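PDB 5KVK: protein KP700603 from Klebsiella pneumoniae 700603, which is of unknown function but belongs to the CinA (competence-damaged protein) superfamily, whose relatives include nicotinamide mononucleotide deamidases. Local coordinates for residues 82-87 against 123-128. Numbering follows the deposited sequence.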
loop_
_atom_site.group_PDB
_atom_site.type_symbol
_atom_site.label_atom_id
_atom_site.label_comp_id
_atom_site.label_asym_id
_atom_site.label_seq_id
_atom_site.Cartn_x
_atom_site.Cartn_y
_atom_site.Cartn_z
ATOM N N SER A 82 -7.845 -5.744 -20.463
ATOM C CA SER A 82 -6.838 -6.173 -19.483
ATOM C C SER A 82 -6.687 -5.144 -18.370
ATOM O O SER A 82 -7.263 -4.054 -18.458
ATOM C CB SER A 82 -5.478 -6.447 -20.148
ATOM O OG SER A 82 -4.646 -5.293 -20.162
ATOM N N ALA A 83 -5.911 -5.489 -17.323
ATOM C CA ALA A 83 -5.662 -4.573 -16.190
ATOM C C ALA A 83 -4.731 -3.412 -16.553
ATOM O O ALA A 83 -4.776 -2.353 -15.901
ATOM C CB ALA A 83 -5.080 -5.360 -14.991
ATOM N N VAL A 84 -3.900 -3.563 -17.575
ATOM C CA VAL A 84 -3.021 -2.463 -17.964
ATOM C C VAL A 84 -3.668 -1.760 -19.148
ATOM O O VAL A 84 -3.387 -2.050 -20.330
ATOM C CB VAL A 84 -1.601 -2.990 -18.244
ATOM C CG1 VAL A 84 -0.667 -1.875 -18.805
ATOM C CG2 VAL A 84 -1.037 -3.537 -16.912
ATOM N N SER A 85 -4.581 -0.845 -18.819
ATOM C CA SER A 85 -5.403 -0.208 -19.833
ATOM C C SER A 85 -5.991 1.063 -19.260
ATOM O O SER A 85 -6.033 1.258 -18.035
ATOM C CB SER A 85 -6.547 -1.109 -20.318
ATOM O OG SER A 85 -7.369 -1.326 -19.191
ATOM N N GLU A 86 -6.374 1.946 -20.179
ATOM C CA GLU A 86 -7.026 3.187 -19.776
ATOM C C GLU A 86 -8.307 2.869 -19.020
ATOM O O GLU A 86 -8.560 3.407 -17.936
ATOM C CB GLU A 86 -7.312 4.038 -21.016
ATOM C CG GLU A 86 -7.870 5.395 -20.643
ATOM C CD GLU A 86 -8.241 6.261 -21.841
ATOM O OE1 GLU A 86 -8.375 5.769 -22.985
ATOM O OE2 GLU A 86 -8.436 7.466 -21.614
ATOM N N ALA A 87 -9.115 1.945 -19.557
ATOM C CA ALA A 87 -10.380 1.659 -18.885
ATOM C C ALA A 87 -10.130 1.160 -17.477
ATOM O O ALA A 87 -10.851 1.508 -16.540
ATOM C CB ALA A 87 -11.194 0.635 -19.683
ATOM N N ALA A 123 7.507 -4.466 -21.262
ATOM C CA ALA A 123 7.890 -4.130 -19.902
ATOM C C ALA A 123 8.144 -2.631 -19.825
ATOM O O ALA A 123 8.671 -2.027 -20.771
ATOM C CB ALA A 123 9.143 -4.919 -19.476
ATOM N N GLY A 124 7.735 -2.044 -18.711
ATOM C CA GLY A 124 7.819 -0.591 -18.504
ATOM C C GLY A 124 6.593 0.196 -18.899
ATOM O O GLY A 124 6.491 1.388 -18.569
ATOM N N THR A 125 5.647 -0.414 -19.577
ATOM C CA THR A 125 4.403 0.274 -19.869
ATOM C C THR A 125 3.520 0.434 -18.626
ATOM O O THR A 125 3.223 -0.537 -17.907
ATOM C CB THR A 125 3.645 -0.485 -20.955
ATOM O OG1 THR A 125 4.454 -0.638 -22.150
ATOM C CG2 THR A 125 2.348 0.255 -21.313
ATOM N N VAL A 126 3.089 1.661 -18.387
ATOM C CA VAL A 126 2.322 1.979 -17.187
ATOM C C VAL A 126 1.196 2.957 -17.569
ATOM O O VAL A 126 1.438 4.015 -18.175
ATOM C CB VAL A 126 3.195 2.604 -16.074
ATOM C CG1 VAL A 126 2.366 2.857 -14.869
ATOM C CG2 VAL A 126 4.418 1.745 -15.651
ATOM N N TRP A 127 -0.034 2.627 -17.189
ATOM C CA TRP A 127 -1.178 3.534 -17.323
ATOM C C TRP A 127 -1.441 4.243 -16.000
ATOM O O TRP A 127 -1.354 3.624 -14.933
ATOM C CB TRP A 127 -2.441 2.735 -17.691
ATOM C CG TRP A 127 -2.656 2.638 -19.182
ATOM C CD1 TRP A 127 -2.342 1.569 -19.978
ATOM C CD2 TRP A 127 -3.214 3.649 -20.043
ATOM N NE1 TRP A 127 -2.706 1.845 -21.307
ATOM C CE2 TRP A 127 -3.226 3.115 -21.366
ATOM C CE3 TRP A 127 -3.716 4.947 -19.831
ATOM C CZ2 TRP A 127 -3.731 3.833 -22.462
ATOM C CZ3 TRP A 127 -4.196 5.660 -20.929
ATOM C CH2 TRP A 127 -4.198 5.104 -22.225
ATOM N N PHE A 128 -1.804 5.517 -16.088
ATOM C CA PHE A 128 -2.132 6.356 -14.952
ATOM C C PHE A 128 -3.524 6.949 -15.117
ATOM O O PHE A 128 -3.935 7.318 -16.230
ATOM C CB PHE A 128 -1.156 7.517 -14.840
ATOM C CG PHE A 128 0.282 7.102 -14.668
ATOM C CD1 PHE A 128 1.062 6.714 -15.780
ATOM C CD2 PHE A 128 0.844 7.094 -13.394
ATOM C CE1 PHE A 128 2.409 6.329 -15.590
ATOM C CE2 PHE A 128 2.175 6.710 -13.209
ATOM C CZ PHE A 128 2.938 6.322 -14.304
#
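The N-terminus of helix 86-100, with Ser85 as N-cap, lies against one face of the Trp127 indole on strand 125-132, an aromatic side chain seating the start of a helix. No hydrogen bond crosses between 82-87 and 123-128; the contact rests on a CH-pi interaction, backbone lying over the ring face, and apolar packing. The backbone runs along the indole from its five-membered to its six-membered ring: Ser85 CA is 3.5 Å from Trp127 CD1, and Glu86 N lies 3.5 Å above the ring plane, over its centre. Glu86 CB then makes the CH-pi contact, 3.6 Å from the centroid of the six-membered ring and 18° off its normal. CG anti to the backbone N (chi1 -175°) and an extended chain carry the carboxylate out past the rim near Trp127 CZ3. Its plane lies 12° from that of the indole, and OE2 hydrogen-bonds Thr138 OG1. At the pyrrole end Val84 CG1 packs 4.0 Å from Trp127 CD1. Ser85 OG accepts from Cys88 N, the capping bond, and donates to Ser82 O (2.8 Å), while Ser82 OG accepts from Val84 N in an ST turn. The turn from helix 75-81 into helix 86-100 thus packs on the sheet, Val84 touching strand 104-110 and Trp127 strand 135-142.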